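Local structure of proline dehydrogenase (Bradyrhizobium japonicum USDA 110, 3HAZ) at residues A557-G562 / S679-P684; A729-T734 / V755-E760. The protein probably oxidises proline to glutamate in two steps, a flavin-dependent proline dehydrogenase reaction followed by an NAD-dependent aldehyde dehydrogenase reaction. All coordinates share one frame; numbering follows the deposited sequence.

Contact 1: residues A557-G562 / S679-P684; sequences AAARAG and SVVAKP. With NAD (nicotinamide-adenine-dinucleotide), chain D.
Ala559 of helix 549-567 and Ser679 at the start of strand 679-683 meet in a helix-on-sheet contact in the Rossmann-type NAD-binding part of the aldehyde dehydrogenase module. The segment 557-562 runs nearly antiparallel to strand 679-683, at 162°, with the axes 7.6 Å apart at their closest. Its one polar link is the hydrogen bond from Ser679 OG to Ala559 O, 2.9 Å long. The hydroxyl sits between its own backbone N and carbonyl carbon (chi1 60°), which turns it to the helix, and it comes in from above the plane of the Ala559 carbonyl, 67° out of it, and not on a lone pair. That same oxygen also takes a weak intrahelical bond from Gly562 N. Beside it the packing is apolar: Ala559 CB touches Val681 CG2 at 3.6 Å. Val652 of strand 641-656 and Tyr710 of strand 709-711 extend the surface against which Ala559 is buried.

Two residues beyond Val681, the strand delivers Lys683 to the cofactor. Its chain bends at three torsions and carries NZ to the adenosine ribose, 2.8 Å from NAD O2B, with a weak bond to NAD O3B. Gly714 O accepts from the same ammonium, and Pro684 O, 2.9 Å from Lys683 NZ, receives it from above the carbonyl plane.

Contact 2: residues A729-T734 / V755-E760; sequences AGVVFT and VPLIAE. With NAD (nicotinamide-adenine-dinucleotide), chain D.
Phe733 N donates to Ile758 O at 2.7 Å, the shortest of four backbone bonds that knit two parallel strands together. Val731 N to Pro756 O, Ile758 N to Val731 O and Glu760 N to Phe733 O complete the ladder, all nearly straight, with N-H...O angles of 164° to 167°. The carbonyls of Ile758 and Phe733 each carry a second, CA-H...O contact; for Phe733 O it comes from Ala759 CA at 3.3 Å.

One face of the pair holds Val731, Leu757, Phe733 and Ala759. Val731 and Leu757 run alongside each other in the same direction and touch through CG1 and CD1 at 3.9 Å. With CG anti to the backbone N (chi1 170°), Phe733 turns its ring so that the CD2 edge meets Ala759 CB at 4.2 Å, while CE1 comes within 3.3 Å of NAD O4B in the adenosine ribose. Val739, Ala740 and Ile743 of helix 737-749 also touch the Phe733 side chain. An alanine in place of Phe733 would probably leave a gap between this helix and the sheet, and take from the ribose the ring edge it rests on.

The other face carries Val732, Ile758, Thr734 and Glu760. Thr734 OG1 passes 3.9 Å from Glu760 CB and is hydrogen-bonded to Gln669 OE1, while Glu760 CB lies 3.5 Å from N7N of the NAD carboxamide. Glu760, a predicted active-site residue, has a weak bond from Gly965 N to OE2. Strand 730-734, helix 737-749 and strand 757-760 form a right-handed beta-alpha-beta crossover, the building unit of the Rossmann-type fold, with the dinucleotide at the strands' C-terminal ends.

Overall arrangement
After the N-terminal helices the chain forms the flavin-binding proline dehydrogenase barrel, then enters the aldehyde dehydrogenase part, where helix 549-567 opens contact 1. After 116 mostly helical intervening residues, strand 679-683 closes it. Strand 709-711 and helix 716-724 follow before strand 730-734 opens contact 2, which closes over only 20 residues at strand 757-760. The two loops are in series, neither nesting nor crossing. Both reach one sheet, in which strand 641-656 separates strands 679-683 and 730-734: contact 1 packs a helix against it, contact 2 pairs two of its strands. Their centres lie about 14 Å apart, and the nearest atoms, about 6 Å apart, do not touch. NAD spans both.

Contact 1: residues A557-G562 / S679-P684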
loop_
_atom_site.group_PDB
_atom_site.type_symbol
_atom_site.label_atom_id
_atom_site.label_comp_id
_atom_site.label_asym_id
_atom_site.label_seq_id
_atom_site.Cartn_x
_atom_site.Cartn_y
_atom_site.Cartn_z
ATOM N N ALA A 557 39.999 -2.953 -37.319
ATOM C CA ALA A 557 39.125 -3.454 -38.372
ATOM C C ALA A 557 38.340 -4.661 -37.872
ATOM O O ALA A 557 37.139 -4.770 -38.109
ATOM C CB ALA A 557 39.933 -3.812 -39.622
ATOM N N ALA A 558 39.022 -5.560 -37.169
ATOM C CA ALA A 558 38.380 -6.754 -36.632
ATOM C C ALA A 558 37.342 -6.399 -35.555
ATOM O O ALA A 558 36.240 -6.952 -35.533
ATOM C CB ALA A 558 39.424 -7.712 -36.082
ATOM N N ALA A 559 37.702 -5.477 -34.668
ATOM C CA ALA A 559 36.765 -4.995 -33.661
ATOM C C ALA A 559 35.564 -4.348 -34.336
ATOM O O ALA A 559 34.427 -4.563 -33.930
ATOM C CB ALA A 559 37.448 -4.006 -32.718
ATOM N N ARG A 560 35.824 -3.562 -35.376
ATOM C CA ARG A 560 34.762 -2.892 -36.127
ATOM C C ARG A 560 33.746 -3.879 -36.705
ATOM O O ARG A 560 32.538 -3.634 -36.669
ATOM C CB ARG A 560 35.359 -2.038 -37.247
ATOM C CG ARG A 560 34.325 -1.304 -38.079
ATOM C CD ARG A 560 34.929 -0.082 -38.756
ATOM N NE ARG A 560 33.909 0.793 -39.333
ATOM C CZ ARG A 560 33.710 0.950 -40.638
ATOM N NH1 ARG A 560 32.758 1.768 -41.073
ATOM N NH2 ARG A 560 34.464 0.296 -41.509
ATOM N N ALA A 561 34.237 -4.994 -37.234
ATOM C CA ALA A 561 33.359 -6.022 -37.779
ATOM C C ALA A 561 32.516 -6.693 -36.697
ATOM O O ALA A 561 31.381 -7.108 -36.945
ATOM C CB ALA A 561 34.165 -7.064 -38.542
ATOM N N GLY A 562 33.074 -6.801 -35.495
ATOM C CA GLY A 562 32.397 -7.498 -34.419
ATOM C C GLY A 562 31.384 -6.635 -33.687
ATOM O O GLY A 562 30.592 -7.139 -32.891
ATOM N N SER A 679 32.354 -2.653 -29.155
ATOM C CA SER A 679 33.509 -3.536 -29.209
ATOM C C SER A 679 34.709 -2.729 -28.721
ATOM O O SER A 679 34.658 -1.494 -28.676
ATOM C CB SER A 679 33.734 -4.085 -30.623
ATOM O OG SER A 679 33.944 -3.039 -31.550
ATOM N N VAL A 680 35.777 -3.412 -28.334
ATOM C CA VAL A 680 36.909 -2.726 -27.733
ATOM C C VAL A 680 38.263 -3.203 -28.255
ATOM O O VAL A 680 38.496 -4.402 -28.425
ATOM C CB VAL A 680 36.883 -2.872 -26.194
ATOM C CG1 VAL A 680 38.033 -2.108 -25.563
ATOM C CG2 VAL A 680 35.551 -2.389 -25.641
ATOM N N VAL A 681 39.141 -2.244 -28.528
ATOM C CA VAL A 681 40.559 -2.526 -28.691
ATOM C C VAL A 681 41.280 -1.907 -27.498
ATOM O O VAL A 681 41.230 -0.691 -27.292
ATOM C CB VAL A 681 41.122 -1.970 -30.016
ATOM C CG1 VAL A 681 42.629 -2.188 -30.083
ATOM C CG2 VAL A 681 40.431 -2.636 -31.209
ATOM N N ALA A 682 41.926 -2.750 -26.701
ATOM C CA ALA A 682 42.560 -2.311 -25.461
ATOM C C ALA A 682 44.079 -2.348 -25.565
ATOM O O ALA A 682 44.654 -3.355 -25.984
ATOM C CB ALA A 682 42.097 -3.188 -24.300
ATOM N N LYS A 683 44.727 -1.249 -25.187
ATOM C CA LYS A 683 46.185 -1.223 -25.106
ATOM C C LYS A 683 46.627 -0.920 -23.683
ATOM O O LYS A 683 46.412 0.185 -23.180
ATOM C CB LYS A 683 46.798 -0.201 -26.069
ATOM C CG LYS A 683 48.310 -0.376 -26.234
ATOM C CD LYS A 683 49.027 0.942 -26.439
ATOM C CE LYS A 683 49.256 1.663 -25.123
ATOM N NZ LYS A 683 50.498 1.217 -24.418
ATOM N N PRO A 684 47.243 -1.911 -23.027
ATOM C CA PRO A 684 47.684 -1.749 -21.639
ATOM C C PRO A 684 48.999 -0.992 -21.580
ATOM O O PRO A 684 49.681 -0.857 -22.597
ATOM C CB PRO A 684 47.905 -3.189 -21.181
ATOM C CG PRO A 684 48.299 -3.922 -22.439
ATOM C CD PRO A 684 47.586 -3.234 -23.579
HETATM P PA NAD D . 50.960 7.761 -19.133
HETATM O O1A NAD D . 50.347 9.171 -19.708
HETATM O O2A NAD D . 52.427 7.849 -19.062
HETATM O O5B NAD D . 50.506 6.553 -20.192
HETATM C C5B NAD D . 49.439 5.686 -19.832
HETATM C C4B NAD D . 48.897 4.927 -21.053
HETATM O O4B NAD D . 48.773 5.730 -22.289
HETATM C C3B NAD D . 49.787 3.711 -21.542
HETATM O O3B NAD D . 49.200 2.468 -21.776
HETATM C C2B NAD D . 50.643 4.380 -22.613
HETATM O O2B NAD D . 51.550 3.611 -23.372
HETATM C C1B NAD D . 49.621 5.182 -23.294
HETATM N N9A NAD D . 50.223 6.262 -24.090
HETATM C C8A NAD D . 51.417 6.874 -23.883
HETATM N N7A NAD D . 51.583 7.864 -24.897
HETATM C C5A NAD D . 50.440 7.831 -25.728
HETATM C C6A NAD D . 50.083 8.570 -26.851
HETATM N N6A NAD D . 50.980 9.599 -27.351
HETATM N N1A NAD D . 48.901 8.332 -27.475
HETATM C C2A NAD D . 48.050 7.352 -26.994
HETATM N N3A NAD D . 48.399 6.623 -25.890
HETATM C C4A NAD D . 49.599 6.864 -25.256
HETATM O O3 NAD D . 50.297 7.395 -17.635
HETATM P PN NAD D . 51.030 6.246 -16.666
HETATM O O1N NAD D . 52.652 6.604 -16.529
HETATM O O2N NAD D . 50.852 4.916 -17.250
HETATM O O5D NAD D . 50.343 6.266 -15.146
HETATM C C5D NAD D . 50.582 7.365 -14.279
HETATM C C4D NAD D . 49.561 8.507 -14.467
HETATM O O4D NAD D . 48.142 8.102 -14.691
HETATM C C3D NAD D . 49.463 9.685 -13.404
HETATM O O3D NAD D . 49.666 11.012 -13.825
HETATM C C2D NAD D . 48.132 9.314 -12.715
HETATM O O2D NAD D . 47.583 10.124 -11.693
HETATM C C1D NAD D . 47.314 8.899 -13.869
HETATM N N1N NAD D . 46.202 8.078 -13.372
HETATM C C2N NAD D . 44.969 8.693 -13.086
HETATM C C3N NAD D . 43.864 7.887 -12.575
HETATM C C7N NAD D . 42.512 8.557 -12.273
HETATM O O7N NAD D . 41.567 7.884 -12.065
HETATM N N7N NAD D . 42.373 9.995 -12.382
HETATM C C4N NAD D . 44.047 6.430 -12.355
HETATM C C5N NAD D . 45.271 5.822 -12.644
HETATM C C6N NAD D . 46.393 6.635 -13.164
#

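Contact 2: residues A729-T734 / V755-E760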
loop_
_atom_site.group_PDB
_atom_site.type_symbol
_atom_site.label_atom_id
_atom_site.label_comp_id
_atom_site.label_asym_id
_atom_site.label_seq_id
_atom_site.Cartn_x
_atom_site.Cartn_y
_atom_site.Cartn_z
ATOM N N ALA A 729 35.139 4.913 -32.451
ATOM C CA ALA A 729 33.955 5.647 -32.014
ATOM C C ALA A 729 34.155 6.382 -30.684
ATOM O O ALA A 729 33.259 7.077 -30.202
ATOM C CB ALA A 729 32.768 4.703 -31.906
ATOM N N GLY A 730 35.322 6.220 -30.085
ATOM C CA GLY A 730 35.590 6.872 -28.820
ATOM C C GLY A 730 36.809 6.310 -28.131
ATOM O O GLY A 730 37.313 5.238 -28.496
ATOM N N VAL A 731 37.283 7.047 -27.130
ATOM C CA VAL A 731 38.483 6.689 -26.396
ATOM C C VAL A 731 38.271 6.845 -24.886
ATOM O O VAL A 731 37.829 7.891 -24.405
ATOM C CB VAL A 731 39.682 7.545 -26.844
ATOM C CG1 VAL A 731 40.894 7.296 -25.951
ATOM C CG2 VAL A 731 40.017 7.265 -28.314
ATOM N N VAL A 732 38.564 5.782 -24.148
ATOM C CA VAL A 732 38.565 5.842 -22.692
ATOM C C VAL A 732 40.018 5.704 -22.235
ATOM O O VAL A 732 40.674 4.695 -22.505
ATOM C CB VAL A 732 37.646 4.761 -22.070
ATOM C CG1 VAL A 732 38.028 3.380 -22.573
ATOM C CG2 VAL A 732 37.670 4.821 -20.533
ATOM N N PHE A 733 40.520 6.744 -21.572
ATOM C CA PHE A 733 41.936 6.841 -21.229
ATOM C C PHE A 733 42.176 7.141 -19.754
ATOM O O PHE A 733 41.496 7.973 -19.152
ATOM C CB PHE A 733 42.587 7.937 -22.076
ATOM C CG PHE A 733 43.974 8.299 -21.645
ATOM C CD1 PHE A 733 45.065 7.581 -22.105
ATOM C CD2 PHE A 733 44.191 9.364 -20.786
ATOM C CE1 PHE A 733 46.345 7.914 -21.709
ATOM C CE2 PHE A 733 45.468 9.701 -20.390
ATOM C CZ PHE A 733 46.549 8.977 -20.854
ATOM N N THR A 734 43.152 6.461 -19.171
ATOM C CA THR A 734 43.623 6.834 -17.847
ATOM C C THR A 734 45.138 6.889 -17.866
ATOM O O THR A 734 45.800 5.904 -18.200
ATOM C CB THR A 734 43.155 5.856 -16.761
ATOM O OG1 THR A 734 41.726 5.848 -16.712
ATOM C CG2 THR A 734 43.686 6.290 -15.415
ATOM N N VAL A 755 34.201 12.359 -31.545
ATOM C CA VAL A 755 33.899 11.233 -30.672
ATOM C C VAL A 755 34.192 11.601 -29.223
ATOM O O VAL A 755 34.901 12.566 -28.963
ATOM C CB VAL A 755 34.688 9.967 -31.082
ATOM C CG1 VAL A 755 34.327 9.551 -32.527
ATOM C CG2 VAL A 755 36.187 10.192 -30.928
ATOM N N PRO A 756 33.628 10.844 -28.274
ATOM C CA PRO A 756 33.843 11.144 -26.854
ATOM C C PRO A 756 35.255 10.786 -26.399
ATOM O O PRO A 756 35.803 9.759 -26.808
ATOM C CB PRO A 756 32.829 10.235 -26.142
ATOM C CG PRO A 756 31.873 9.760 -27.219
ATOM C CD PRO A 756 32.673 9.742 -28.477
ATOM N N LEU A 757 35.843 11.634 -25.565
ATOM C CA LEU A 757 37.073 11.280 -24.874
ATOM C C LEU A 757 36.819 11.310 -23.373
ATOM O O LEU A 757 36.483 12.352 -22.811
ATOM C CB LEU A 757 38.219 12.235 -25.235
ATOM C CG LEU A 757 39.494 12.135 -24.382
ATOM C CD1 LEU A 757 40.060 10.724 -24.401
ATOM C CD2 LEU A 757 40.562 13.127 -24.845
ATOM N N ILE A 758 36.959 10.157 -22.732
ATOM C CA ILE A 758 36.930 10.088 -21.278
ATOM C C ILE A 758 38.367 9.962 -20.827
ATOM O O ILE A 758 39.033 8.973 -21.144
ATOM C CB ILE A 758 36.149 8.861 -20.781
ATOM C CG1 ILE A 758 34.682 8.960 -21.194
ATOM C CG2 ILE A 758 36.269 8.722 -19.268
ATOM C CD1 ILE A 758 33.899 7.690 -20.932
ATOM N N ALA A 759 38.850 10.971 -20.106
ATOM C CA ALA A 759 40.249 11.015 -19.723
ATOM C C ALA A 759 40.397 11.331 -18.243
ATOM O O ALA A 759 39.999 12.400 -17.770
ATOM C CB ALA A 759 41.009 12.035 -20.574
ATOM N N GLU A 760 40.966 10.381 -17.515
ATOM C CA GLU A 760 41.194 10.548 -16.093
ATOM C C GLU A 760 42.690 10.665 -15.909
ATOM O O GLU A 760 43.450 9.783 -16.312
ATOM C CB GLU A 760 40.615 9.362 -15.320
ATOM C CG GLU A 760 39.172 9.034 -15.719
ATOM C CD GLU A 760 38.192 10.161 -15.392
ATOM O OE1 GLU A 760 37.892 10.362 -14.196
ATOM O OE2 GLU A 760 37.717 10.841 -16.331
HETATM P PA NAD D . 50.960 7.761 -19.133
HETATM O O1A NAD D . 50.347 9.171 -19.708
HETATM O O2A NAD D . 52.427 7.849 -19.062
HETATM O O5B NAD D . 50.506 6.553 -20.192
HETATM C C5B NAD D . 49.439 5.686 -19.832
HETATM C C4B NAD D . 48.897 4.927 -21.053
HETATM O O4B NAD D . 48.773 5.730 -22.289
HETATM C C3B NAD D . 49.787 3.711 -21.542
HETATM O O3B NAD D . 49.200 2.468 -21.776
HETATM C C2B NAD D . 50.643 4.380 -22.613
HETATM O O2B NAD D . 51.550 3.611 -23.372
HETATM C C1B NAD D . 49.621 5.182 -23.294
HETATM N N9A NAD D . 50.223 6.262 -24.090
HETATM C C8A NAD D . 51.417 6.874 -23.883
HETATM N N7A NAD D . 51.583 7.864 -24.897
HETATM C C5A NAD D . 50.440 7.831 -25.728
HETATM C C6A NAD D . 50.083 8.570 -26.851
HETATM N N6A NAD D . 50.980 9.599 -27.351
HETATM N N1A NAD D . 48.901 8.332 -27.475
HETATM C C2A NAD D . 48.050 7.352 -26.994
HETATM N N3A NAD D . 48.399 6.623 -25.890
HETATM C C4A NAD D . 49.599 6.864 -25.256
HETATM O O3 NAD D . 50.297 7.395 -17.635
HETATM P PN NAD D . 51.030 6.246 -16.666
HETATM O O1N NAD D . 52.652 6.604 -16.529
HETATM O O2N NAD D . 50.852 4.916 -17.250
HETATM O O5D NAD D . 50.343 6.266 -15.146
HETATM C C5D NAD D . 50.582 7.365 -14.279
HETATM C C4D NAD D . 49.561 8.507 -14.467
HETATM O O4D NAD D . 48.142 8.102 -14.691
HETATM C C3D NAD D . 49.463 9.685 -13.404
HETATM O O3D NAD D . 49.666 11.012 -13.825
HETATM C C2D NAD D . 48.132 9.314 -12.715
HETATM O O2D NAD D . 47.583 10.124 -11.693
HETATM C C1D NAD D . 47.314 8.899 -13.869
HETATM N N1N NAD D . 46.202 8.078 -13.372
HETATM C C2N NAD D . 44.969 8.693 -13.086
HETATM C C3N NAD D . 43.864 7.887 -12.575
HETATM C C7N NAD D . 42.512 8.557 -12.273
HETATM O O7N NAD D . 41.567 7.884 -12.065
HETATM N N7N NAD D . 42.373 9.995 -12.382
HETATM C C4N NAD D . 44.047 6.430 -12.355
HETATM C C5N NAD D . 45.271 5.822 -12.644
HETATM C C6N NAD D . 46.393 6.635 -13.164
#